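Local coordinates for uncharacterized protein YjgB (Bacillus subtilis, PDB 4YGT) that is of unknown function but is a putative secreted lipoprotein and the first member of the DUF4309 family, in the PepSY clan, to have its structure determined, at residues K46-H50 with F66-H70; S89-F94 with D153-K158; D129-Y133 with F144-Q150; Y24-G30 with D136-L142. All blocks are in the same frame, centred on the assembly; numbering follows the deposited sequence.

Contact 1 of 4, residues K46-H50 with F66-H70; sequences KGDVH and FDLYH. With EDO (1,2-ethanediol), chain C.
His50 and Asp67 reach each other because both side chains set CG opposite their own carbonyl carbon, with chi1 -78° in the histidine and -90° in the aspartate. The two side chains then cross nearly at a right angle, and His50 NE2 donates to Asp67 OD2 at 2.7 Å with an N-H...acceptor angle of 156°. The oxygen lies in the plane of the imidazole, yet the donor comes in well above the carboxylate plane. Aspartate suits this buried place because it can take several bonds at once: OD2 is also bonded to the Tyr82 hydroxyl, and OD1 to the backbone N of Val60. Histidine can be gripped from two sides, and ND1 is bonded to Glu55, which fixes the rotation of the ring. Over one face of that ring sits the Tyr69 hydroxyl, its OH 3.5 Å from His50 CD2, while its own hydrogen bond goes to the carbonyl of Gly54. Further along the same tyrosine, CE2 touches Val49 CG1 at 3.8 Å, the apolar element of the contact. Lys46 runs out extended from the helix and passes CE within 3.6 Å of Asp67 OD2, but its NZ stays 4.7 Å from that oxygen, so any attraction between the opposite charges is probably long-range, beyond a salt bridge. The arrangement is a His-carboxylate hydrogen bond, flanked by a tyrosine, through which the 46-50 part of helix 46-53, running nearly parallel to edge strand 67-69, is joined to the antiparallel sheet.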
# COMPACT_ATOMS: atom_id res chain seq x y z
N LYS A 46 -16.14 2.11 4.00
CA LYS A 46 -15.56 2.09 5.35
C LYS A 46 -16.15 0.87 6.09
O LYS A 46 -15.43 0.14 6.77
CB LYS A 46 -15.89 3.42 6.07
CG LYS A 46 -15.37 3.55 7.50
CD LYS A 46 -15.53 4.99 7.98
CE LYS A 46 -14.67 5.37 9.17
NZ LYS A 46 -14.72 6.83 9.44
N GLY A 47 -17.45 0.66 5.88
CA GLY A 47 -18.23 -0.45 6.42
C GLY A 47 -17.69 -1.80 6.00
O GLY A 47 -17.63 -2.70 6.83
N ASP A 48 -17.29 -1.94 4.72
CA ASP A 48 -16.72 -3.19 4.19
C ASP A 48 -15.35 -3.45 4.80
O ASP A 48 -15.00 -4.59 5.07
CB ASP A 48 -16.61 -3.17 2.65
CG ASP A 48 -17.91 -3.08 1.86
OD1 ASP A 48 -18.94 -3.61 2.33
OD2 ASP A 48 -17.88 -2.52 0.73
N VAL A 49 -14.55 -2.39 4.97
CA VAL A 49 -13.20 -2.45 5.56
C VAL A 49 -13.32 -2.97 7.00
O VAL A 49 -12.61 -3.89 7.40
CB VAL A 49 -12.48 -1.07 5.47
CG1 VAL A 49 -11.18 -1.06 6.26
CG2 VAL A 49 -12.22 -0.67 4.01
N HIS A 50 -14.24 -2.38 7.76
CA HIS A 50 -14.50 -2.75 9.14
C HIS A 50 -15.05 -4.16 9.23
O HIS A 50 -14.68 -4.89 10.15
CB HIS A 50 -15.45 -1.73 9.78
CG HIS A 50 -14.76 -0.46 10.16
ND1 HIS A 50 -14.94 0.10 11.41
CD2 HIS A 50 -13.88 0.30 9.46
CE1 HIS A 50 -14.18 1.19 11.42
NE2 HIS A 50 -13.53 1.35 10.27
N PHE A 66 -6.70 8.00 8.02
CA PHE A 66 -6.64 6.57 7.71
C PHE A 66 -7.12 5.71 8.84
O PHE A 66 -6.70 5.89 9.97
CB PHE A 66 -5.21 6.12 7.37
CG PHE A 66 -4.75 6.52 6.00
CD1 PHE A 66 -4.26 7.80 5.76
CD2 PHE A 66 -4.84 5.64 4.93
CE1 PHE A 66 -3.89 8.20 4.47
CE2 PHE A 66 -4.46 6.02 3.65
CZ PHE A 66 -4.00 7.30 3.43
N ASP A 67 -7.96 4.73 8.51
CA ASP A 67 -8.32 3.66 9.44
C ASP A 67 -7.08 2.79 9.46
O ASP A 67 -6.71 2.27 8.41
CB ASP A 67 -9.57 2.89 8.99
CG ASP A 67 -10.87 3.46 9.51
OD1 ASP A 67 -10.82 4.29 10.46
OD2 ASP A 67 -11.92 3.08 8.99
N LEU A 68 -6.35 2.76 10.59
CA LEU A 68 -5.07 2.04 10.62
C LEU A 68 -5.14 0.69 11.35
O LEU A 68 -5.67 0.57 12.46
CB LEU A 68 -3.98 2.92 11.23
CG LEU A 68 -3.60 4.13 10.42
CD1 LEU A 68 -2.98 5.19 11.31
CD2 LEU A 68 -2.68 3.75 9.25
N TYR A 69 -4.62 -0.34 10.67
CA TYR A 69 -4.58 -1.71 11.14
C TYR A 69 -3.13 -2.10 11.25
O TYR A 69 -2.40 -2.07 10.27
CB TYR A 69 -5.37 -2.63 10.20
CG TYR A 69 -6.84 -2.29 10.17
CD1 TYR A 69 -7.73 -2.83 11.10
CD2 TYR A 69 -7.36 -1.41 9.22
CE1 TYR A 69 -9.08 -2.52 11.07
CE2 TYR A 69 -8.72 -1.09 9.18
CZ TYR A 69 -9.57 -1.65 10.11
OH TYR A 69 -10.92 -1.37 10.08
N HIS A 70 -2.70 -2.33 12.48
CA HIS A 70 -1.32 -2.65 12.80
C HIS A 70 -0.94 -4.01 12.24
O HIS A 70 -1.80 -4.87 12.11
CB HIS A 70 -1.16 -2.65 14.34
CG HIS A 70 0.25 -2.45 14.79
ND1 HIS A 70 1.13 -3.50 14.93
CD2 HIS A 70 0.90 -1.30 15.10
CE1 HIS A 70 2.27 -2.98 15.33
NE2 HIS A 70 2.18 -1.65 15.44
C1 EDO C . -4.98 -7.22 10.09
O1 EDO C . -4.81 -5.96 10.70
C2 EDO C . -3.66 -7.73 9.52
O2 EDO C . -2.65 -7.65 10.52

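Contact 2 of 4, residues S89-F94 with D153-K158; sequences SEIRYF and DHVNLK. With SO4 (sulfate ion), chain B.
Ile91 and Leu157 form a hydrogen-bonded antiparallel pair, Ile91 N reaching Leu157 O at 2.9 Å and Leu157 N returning to Ile91 O at 2.8 Å. Tyr93 and Val155 repeat the pattern two residues along. Between them Arg92 and Asn156 are a non-hydrogen-bonded pair, where CA-H...O contacts fill in. These two strands lie in the middle of a seven-stranded antiparallel sheet; near its start strand 88-95 carries a classic beta bulge, Ser89 and Glu90 both facing Ser81.

Polar interactions gather on the face of Glu90, Arg92 and Asn156, which His154 joins. Asn156 suits its place because OD1 takes a bond from His154 ND1 at 3.0 Å and a weak one from Arg92 NE at 3.1 Å. Arg92, bent at chi3 (-82°), turns its NH2 back to Glu90 OE2 in a salt bridge of 3.2 Å and also makes a weak bond to a sulfate that Arg65 helps hold. A water joins Glu90 OE1 to Lys158 NZ.

Of the ring contacts, Arg92 CD sits over the His154 face, 4.1 Å from its centroid, as a CH-pi contact, and Phe94 meets His154 CB obliquely.

Apolar packing belongs to the other face, where Ile91, Tyr93, Val155 and Leu157 project; Tyr93 touches Leu19 and Leu157 touches Ala27, both on helix 14-27.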
# COMPACT_ATOMS: atom_id res chain seq x y z
N SER A 89 -10.71 5.82 -0.75
CA SER A 89 -9.98 6.74 -1.62
C SER A 89 -8.54 6.29 -1.79
O SER A 89 -7.96 6.53 -2.85
CB SER A 89 -10.04 8.18 -1.12
OG SER A 89 -9.72 8.30 0.25
N GLU A 90 -7.95 5.59 -0.78
CA GLU A 90 -6.56 5.12 -0.85
C GLU A 90 -6.32 3.94 0.05
O GLU A 90 -6.90 3.86 1.15
CB GLU A 90 -5.61 6.28 -0.48
CG GLU A 90 -4.12 5.99 -0.62
CD GLU A 90 -3.20 7.18 -0.38
OE1 GLU A 90 -3.66 8.34 -0.52
OE2 GLU A 90 -2.01 6.94 -0.09
N ILE A 91 -5.48 3.01 -0.41
CA ILE A 91 -5.08 1.85 0.41
C ILE A 91 -3.58 1.98 0.63
O ILE A 91 -2.86 2.30 -0.31
CB ILE A 91 -5.49 0.45 -0.18
CG1 ILE A 91 -7.00 0.41 -0.54
CG2 ILE A 91 -5.13 -0.69 0.80
CD1 ILE A 91 -7.49 -0.81 -1.35
N ARG A 92 -3.14 1.82 1.87
CA ARG A 92 -1.76 1.89 2.27
C ARG A 92 -1.35 0.55 2.89
O ARG A 92 -1.98 0.09 3.84
CB ARG A 92 -1.61 3.05 3.25
CG ARG A 92 -0.21 3.58 3.40
CD ARG A 92 -0.24 4.94 4.05
NE ARG A 92 -0.51 6.03 3.11
CZ ARG A 92 -0.64 7.30 3.47
NH1 ARG A 92 -0.56 7.65 4.75
NH2 ARG A 92 -0.89 8.24 2.57
N TYR A 93 -0.34 -0.11 2.28
CA TYR A 93 0.25 -1.39 2.67
C TYR A 93 1.55 -1.10 3.45
O TYR A 93 2.45 -0.48 2.89
CB TYR A 93 0.48 -2.24 1.41
CG TYR A 93 1.16 -3.57 1.65
CD1 TYR A 93 0.43 -4.70 1.99
CD2 TYR A 93 2.54 -3.70 1.51
CE1 TYR A 93 1.06 -5.92 2.25
CE2 TYR A 93 3.18 -4.92 1.75
CZ TYR A 93 2.43 -6.03 2.11
OH TYR A 93 3.06 -7.23 2.36
N PHE A 94 1.64 -1.53 4.73
CA PHE A 94 2.79 -1.21 5.57
C PHE A 94 3.80 -2.34 5.75
O PHE A 94 4.85 -2.13 6.39
CB PHE A 94 2.27 -0.79 6.94
CG PHE A 94 1.62 0.57 6.91
CD1 PHE A 94 2.38 1.74 7.01
CD2 PHE A 94 0.23 0.70 6.85
CE1 PHE A 94 1.77 2.99 7.01
CE2 PHE A 94 -0.37 1.95 6.85
CZ PHE A 94 0.39 3.09 6.94
N ASP A 153 8.73 1.85 2.93
CA ASP A 153 8.05 2.11 4.20
C ASP A 153 6.62 1.68 4.12
O ASP A 153 6.13 0.99 5.01
CB ASP A 153 8.15 3.59 4.56
CG ASP A 153 9.56 3.99 4.92
OD1 ASP A 153 10.35 3.11 5.35
OD2 ASP A 153 9.89 5.18 4.77
N HIS A 154 5.95 2.06 3.02
CA HIS A 154 4.58 1.69 2.67
C HIS A 154 4.38 1.82 1.16
O HIS A 154 5.16 2.50 0.47
CB HIS A 154 3.52 2.50 3.44
CG HIS A 154 3.70 3.99 3.38
ND1 HIS A 154 3.24 4.74 2.30
CD2 HIS A 154 4.27 4.82 4.28
CE1 HIS A 154 3.55 5.99 2.59
NE2 HIS A 154 4.15 6.09 3.77
N VAL A 155 3.37 1.12 0.65
CA VAL A 155 2.98 1.11 -0.75
C VAL A 155 1.54 1.60 -0.79
O VAL A 155 0.70 1.06 -0.09
CB VAL A 155 3.14 -0.29 -1.38
CG1 VAL A 155 2.82 -0.26 -2.86
CG2 VAL A 155 4.55 -0.84 -1.15
N ASN A 156 1.28 2.68 -1.54
CA ASN A 156 -0.05 3.28 -1.67
C ASN A 156 -0.74 2.95 -2.97
O ASN A 156 -0.10 2.92 -4.02
CB ASN A 156 0.02 4.80 -1.54
CG ASN A 156 0.64 5.30 -0.28
OD1 ASN A 156 0.76 4.58 0.71
ND2 ASN A 156 1.06 6.57 -0.28
N LEU A 157 -2.06 2.71 -2.91
CA LEU A 157 -2.87 2.50 -4.10
C LEU A 157 -3.99 3.51 -4.14
O LEU A 157 -4.73 3.63 -3.18
CB LEU A 157 -3.43 1.07 -4.17
CG LEU A 157 -4.21 0.70 -5.44
CD1 LEU A 157 -3.32 0.70 -6.66
CD2 LEU A 157 -4.86 -0.61 -5.28
N LYS A 158 -4.11 4.24 -5.27
CA LYS A 158 -5.19 5.20 -5.45
C LYS A 158 -5.57 5.31 -6.92
O LYS A 158 -4.83 4.81 -7.77
CB LYS A 158 -4.85 6.59 -4.85
CG LYS A 158 -3.67 7.34 -5.45
CD LYS A 158 -3.70 8.78 -4.96
CE LYS A 158 -2.40 9.51 -5.12
NZ LYS A 158 -2.29 10.67 -4.19
S SO4 B . -1.49 12.08 5.03
O1 SO4 B . -2.75 12.73 5.39
O2 SO4 B . -1.08 11.09 6.02
O3 SO4 B . -1.66 11.43 3.72
O4 SO4 B . -0.41 13.04 4.94
O HOH W 1 -1.59 10.34 -1.27

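Contact 3 of 4, residues D129-Y133 with F144-Q150; sequences DEIDY and FVIGTDQ
Tyr133 and Ile146 lie diagonally across the hairpin and cross at about a right angle, the CG1 branch of the isoleucine meeting the tyrosine obliquely, 3.5 Å from Tyr133 CD1. Both side chains put the next carbon opposite the carbonyl carbon (Tyr133 chi1 -69°, Ile146 chi1 -49°), which brings them together on the face they share with Ile131 and Phe144. An aromatic and a branched aliphatic residue suit this place, since the ring carbons CD1 and CE1 and the methylene CG1 that meet are all apolar. Phe144 has nearly the same first torsion, but on its own strand this carries the ring away from strand 131-137; Tyr133 O lies at the ring edge, in its plane, 3.7 Å from Phe144 CD1.

On the face of Asp132 and Val145, Glu130 reaches in from the strand's start and crosses Val145 at about a right angle. The extended glutamate passes its stem and carboxyl group across one methyl, with CD 3.4 Å from Val145 CG1. Its OE1 is bonded to the Thr128 hydroxyl, whereas OE2 lies close to the like-charged carboxylate of Asp153, which may raise the proton affinity of one of them. With an alanine here, Val145 CG1 would probably lose the packing of CG and the carboxyl group, and the Thr128 hydroxyl its carboxylate partner. Asp132 bonds His143 through OD2.

Between the two sets of side chains the backbones pair through Ile131 with Ile146 and Tyr133 with Phe144. The hairpin of strands 131-137 and 140-146 stands between strand 121-124, whose Val122 meets Ile131 and Tyr133, and strand 152-159, while Leu112 and Leu116 of helix 109-116 pack on Phe144.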
# COMPACT_ATOMS: atom_id res chain seq x y z
N ASP A 129 10.99 12.92 4.40
CA ASP A 129 12.22 12.75 3.61
C ASP A 129 12.13 11.49 2.70
O ASP A 129 13.16 11.01 2.21
CB ASP A 129 13.47 12.64 4.52
CG ASP A 129 14.12 13.95 4.92
OD1 ASP A 129 13.85 14.99 4.26
OD2 ASP A 129 14.94 13.95 5.88
N GLU A 130 10.92 10.98 2.45
CA GLU A 130 10.72 9.80 1.60
C GLU A 130 10.64 10.12 0.09
O GLU A 130 10.30 11.25 -0.30
CB GLU A 130 9.45 9.06 2.00
CG GLU A 130 9.52 8.30 3.32
CD GLU A 130 8.15 8.09 3.93
OE1 GLU A 130 7.34 9.04 3.91
OE2 GLU A 130 7.85 6.96 4.37
N ILE A 131 10.95 9.11 -0.74
CA ILE A 131 10.82 9.26 -2.18
C ILE A 131 9.85 8.18 -2.69
O ILE A 131 9.88 7.01 -2.29
CB ILE A 131 12.16 9.37 -2.96
CG1 ILE A 131 11.98 10.21 -4.24
CG2 ILE A 131 12.84 8.02 -3.22
CD1 ILE A 131 11.95 11.79 -3.98
N ASP A 132 8.92 8.62 -3.50
CA ASP A 132 7.84 7.81 -4.03
C ASP A 132 8.09 7.41 -5.49
O ASP A 132 8.09 8.26 -6.38
CB ASP A 132 6.56 8.66 -3.89
CG ASP A 132 5.27 8.11 -4.41
OD1 ASP A 132 5.22 6.91 -4.76
OD2 ASP A 132 4.29 8.89 -4.48
N TYR A 133 8.29 6.10 -5.73
CA TYR A 133 8.42 5.50 -7.07
C TYR A 133 7.01 5.11 -7.56
O TYR A 133 6.41 4.19 -7.00
CB TYR A 133 9.35 4.28 -7.01
CG TYR A 133 10.80 4.63 -6.75
CD1 TYR A 133 11.27 4.80 -5.46
CD2 TYR A 133 11.70 4.76 -7.80
CE1 TYR A 133 12.61 5.09 -5.21
CE2 TYR A 133 13.04 5.07 -7.57
CZ TYR A 133 13.49 5.24 -6.27
OH TYR A 133 14.81 5.52 -6.01
N PHE A 144 5.19 3.37 -4.48
CA PHE A 144 6.14 2.70 -3.58
C PHE A 144 6.93 3.79 -2.85
O PHE A 144 7.79 4.43 -3.47
CB PHE A 144 7.06 1.74 -4.32
CG PHE A 144 6.37 0.57 -4.95
CD1 PHE A 144 5.89 0.64 -6.25
CD2 PHE A 144 6.22 -0.63 -4.25
CE1 PHE A 144 5.29 -0.47 -6.85
CE2 PHE A 144 5.60 -1.73 -4.84
CZ PHE A 144 5.16 -1.65 -6.15
N VAL A 145 6.63 4.03 -1.56
CA VAL A 145 7.28 5.09 -0.79
C VAL A 145 8.52 4.52 -0.06
O VAL A 145 8.40 3.83 0.95
CB VAL A 145 6.28 5.79 0.16
CG1 VAL A 145 6.94 6.91 0.95
CG2 VAL A 145 5.07 6.33 -0.61
N ILE A 146 9.71 4.83 -0.59
CA ILE A 146 11.02 4.37 -0.10
C ILE A 146 11.61 5.40 0.87
O ILE A 146 11.60 6.61 0.61
CB ILE A 146 11.96 4.07 -1.32
CG1 ILE A 146 11.25 3.18 -2.39
CG2 ILE A 146 13.34 3.52 -0.90
CD1 ILE A 146 11.26 1.63 -2.18
N GLY A 147 12.13 4.90 1.99
CA GLY A 147 12.71 5.73 3.04
C GLY A 147 14.12 6.20 2.77
O GLY A 147 14.57 6.18 1.62
N THR A 148 14.83 6.65 3.84
CA THR A 148 16.22 7.13 3.75
C THR A 148 17.13 5.97 3.34
O THR A 148 17.95 6.13 2.43
CB THR A 148 16.66 7.81 5.05
OG1 THR A 148 16.06 7.14 6.16
CG2 THR A 148 16.32 9.29 5.06
N ASP A 149 16.93 4.77 3.96
CA ASP A 149 17.60 3.55 3.53
C ASP A 149 16.84 3.11 2.30
O ASP A 149 15.68 3.52 2.12
CB ASP A 149 17.62 2.49 4.65
CG ASP A 149 16.27 2.01 5.13
OD1 ASP A 149 15.38 2.86 5.38
OD2 ASP A 149 16.11 0.78 5.31
N GLN A 150 17.43 2.30 1.44
CA GLN A 150 16.73 1.98 0.20
C GLN A 150 15.62 0.89 0.35
O GLN A 150 15.44 0.09 -0.56
CB GLN A 150 17.74 1.60 -0.90
CG GLN A 150 18.64 2.77 -1.33
CD GLN A 150 17.89 4.08 -1.54
OE1 GLN A 150 17.05 4.22 -2.44
NE2 GLN A 150 18.15 5.05 -0.68

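Contact 4 of 4, residues Y24-G30 with D136-L142; sequences YNTAYKG and DTGRYEL. With EDO (1,2-ethanediol), chain F.
Tyr140 and Gly30 make the tightest part of the contact: Gly30 CA sits over the centre of the ring, 3.4 Å from its centroid, while Arg139 CB lies on the opposite face. The carbonyl of Ala27 presses close too, its O 3.2 Å from Tyr140 CD2. Beside them Ala27 CB, small enough for the close approach, rests 3.6 Å from Leu142 CG. The end of helix 14-27 is a Schellman motif in which Gly30 has positive phi, and a side chain at this position would probably run into the tyrosine. This helix end meets a type II' turn, Thr137 to Tyr140, that closes the hairpin of strands 131-137 and 140-146. A serine in place of Tyr140 would probably leave Gly30 CA without the ring face it rests on, and open a gap between the helix end and the turn.

Toward the outside the contact depends more on hydroxyls and solvent. Tyr28 still lays a face over Thr137, whose CB is 3.9 Å from the ring centroid, but its OH donates to Tyr24 OH at 2.7 Å. One water links Tyr24 OH with Asp136 O; another joins Tyr28 O to Arg139 N. O1 of an ethanediol, probably from the crystallisation liquor, accepts from Arg139 NE at 2.8 Å, and its O2 is hydrogen-bonded to Tyr140 OH.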
# COMPACT_ATOMS: atom_id res chain seq x y z
N TYR A 24 1.58 -5.13 -8.12
CA TYR A 24 1.46 -4.53 -9.45
C TYR A 24 0.24 -5.10 -10.19
O TYR A 24 -0.53 -4.32 -10.75
CB TYR A 24 2.74 -4.75 -10.27
CG TYR A 24 2.70 -4.12 -11.66
CD1 TYR A 24 2.86 -2.75 -11.83
CD2 TYR A 24 2.54 -4.91 -12.79
CE1 TYR A 24 2.83 -2.17 -13.10
CE2 TYR A 24 2.52 -4.34 -14.07
CZ TYR A 24 2.67 -2.97 -14.22
OH TYR A 24 2.64 -2.43 -15.48
N ASN A 25 0.06 -6.43 -10.12
CA ASN A 25 -1.04 -7.20 -10.71
C ASN A 25 -2.40 -6.74 -10.20
O ASN A 25 -3.20 -6.28 -11.01
CB ASN A 25 -0.85 -8.71 -10.40
CG ASN A 25 -1.93 -9.67 -10.89
OD1 ASN A 25 -2.11 -9.90 -12.09
ND2 ASN A 25 -2.58 -10.36 -9.96
N THR A 26 -2.64 -6.79 -8.87
CA THR A 26 -3.95 -6.47 -8.30
C THR A 26 -4.27 -4.98 -8.39
O THR A 26 -5.45 -4.62 -8.53
CB THR A 26 -4.15 -7.02 -6.87
OG1 THR A 26 -3.46 -6.23 -5.92
CG2 THR A 26 -3.74 -8.46 -6.74
N ALA A 27 -3.25 -4.13 -8.39
CA ALA A 27 -3.37 -2.66 -8.54
C ALA A 27 -4.22 -2.26 -9.77
O ALA A 27 -4.90 -1.25 -9.70
CB ALA A 27 -2.00 -2.04 -8.65
N TYR A 28 -4.23 -3.08 -10.84
CA TYR A 28 -5.06 -2.83 -12.05
C TYR A 28 -6.58 -2.98 -11.79
O TYR A 28 -7.38 -2.41 -12.54
CB TYR A 28 -4.65 -3.77 -13.17
CG TYR A 28 -3.41 -3.34 -13.92
CD1 TYR A 28 -2.15 -3.74 -13.50
CD2 TYR A 28 -3.51 -2.59 -15.09
CE1 TYR A 28 -1.01 -3.36 -14.20
CE2 TYR A 28 -2.37 -2.19 -15.79
CZ TYR A 28 -1.12 -2.58 -15.35
OH TYR A 28 -0.00 -2.23 -16.05
N LYS A 29 -6.97 -3.73 -10.74
CA LYS A 29 -8.33 -3.95 -10.22
C LYS A 29 -8.74 -2.86 -9.21
O LYS A 29 -9.87 -2.89 -8.72
CB LYS A 29 -8.43 -5.27 -9.41
CG LYS A 29 -8.29 -6.62 -10.05
CD LYS A 29 -8.45 -7.61 -8.87
CE LYS A 29 -8.49 -9.07 -9.21
NZ LYS A 29 -8.64 -9.91 -7.99
N GLY A 30 -7.77 -2.06 -8.76
CA GLY A 30 -8.00 -1.05 -7.72
C GLY A 30 -8.13 -1.68 -6.34
O GLY A 30 -8.91 -1.23 -5.50
N ASP A 136 2.19 3.27 -13.03
CA ASP A 136 0.81 3.39 -13.48
C ASP A 136 0.23 2.00 -13.74
O ASP A 136 0.91 1.16 -14.34
CB ASP A 136 0.69 4.28 -14.72
CG ASP A 136 0.97 5.77 -14.49
OD1 ASP A 136 0.79 6.24 -13.34
OD2 ASP A 136 1.28 6.47 -15.48
N THR A 137 -0.98 1.75 -13.21
CA THR A 137 -1.68 0.45 -13.30
C THR A 137 -3.15 0.63 -13.75
O THR A 137 -4.09 0.53 -12.96
CB THR A 137 -1.57 -0.30 -11.95
OG1 THR A 137 -2.24 0.47 -10.94
CG2 THR A 137 -0.13 -0.57 -11.53
N GLY A 138 -3.31 0.92 -15.02
CA GLY A 138 -4.61 1.15 -15.64
C GLY A 138 -5.24 2.43 -15.17
O GLY A 138 -4.70 3.52 -15.41
N ARG A 139 -6.38 2.31 -14.47
CA ARG A 139 -7.12 3.41 -13.87
C ARG A 139 -6.47 3.86 -12.55
O ARG A 139 -6.86 4.90 -12.01
CB ARG A 139 -8.55 2.95 -13.53
CG ARG A 139 -9.42 2.59 -14.70
CD ARG A 139 -10.85 2.92 -14.36
NE ARG A 139 -11.58 1.74 -13.93
CZ ARG A 139 -12.89 1.72 -13.71
NH1 ARG A 139 -13.61 2.82 -13.86
NH2 ARG A 139 -13.49 0.60 -13.34
N TYR A 140 -5.56 3.04 -11.99
CA TYR A 140 -4.97 3.30 -10.68
C TYR A 140 -3.45 3.51 -10.77
O TYR A 140 -2.87 3.44 -11.86
CB TYR A 140 -5.32 2.12 -9.72
CG TYR A 140 -6.78 1.72 -9.83
CD1 TYR A 140 -7.77 2.42 -9.14
CD2 TYR A 140 -7.18 0.70 -10.70
CE1 TYR A 140 -9.11 2.09 -9.29
CE2 TYR A 140 -8.53 0.38 -10.87
CZ TYR A 140 -9.49 1.08 -10.16
OH TYR A 140 -10.82 0.75 -10.29
N GLU A 141 -2.82 3.81 -9.62
CA GLU A 141 -1.37 3.98 -9.53
C GLU A 141 -0.86 3.46 -8.20
O GLU A 141 -1.54 3.59 -7.17
CB GLU A 141 -0.94 5.43 -9.77
CG GLU A 141 -1.91 6.47 -9.23
CD GLU A 141 -1.49 7.91 -9.44
OE1 GLU A 141 -1.02 8.25 -10.55
OE2 GLU A 141 -1.65 8.70 -8.49
N LEU A 142 0.29 2.79 -8.26
CA LEU A 142 0.98 2.20 -7.11
C LEU A 142 2.12 3.09 -6.74
O LEU A 142 3.02 3.29 -7.56
CB LEU A 142 1.52 0.83 -7.44
CG LEU A 142 0.75 -0.38 -7.13
CD1 LEU A 142 1.61 -1.57 -7.41
CD2 LEU A 142 0.31 -0.41 -5.67
C1 EDO F . -10.70 -2.17 -13.60
O1 EDO F . -10.56 -0.84 -14.11
C2 EDO F . -10.92 -2.18 -12.06
O2 EDO F . -12.20 -1.72 -11.63
O HOH W 2 3.55 0.40 -15.32
O HOH W 3 -7.49 -0.39 -14.37

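In the fold
From the N terminus, helix 14-27 opens contact 4 at 24-30, and more than a hundred residues pass before 136-142 closes it. Inside that loop contact 1 opens and shuts, tying helix 46-53 to edge strand 67-69. Contact 2 begins at 89-94 and contact 3 at 129-133; then 136-142 closes contact 4, 144-150 closes contact 3 and 153-158 closes contact 2. Contact 3 is therefore nested within contact 2, while contact 4 crosses both. Phe66 of contact 1 packs on Arg92 of contact 2, and backbone bonds join 153-158 to strand 140-146. All four reach one antiparallel sheet, contacts 1 and 3 on opposite sides of the chain's centre, about 24 Å apart between centres.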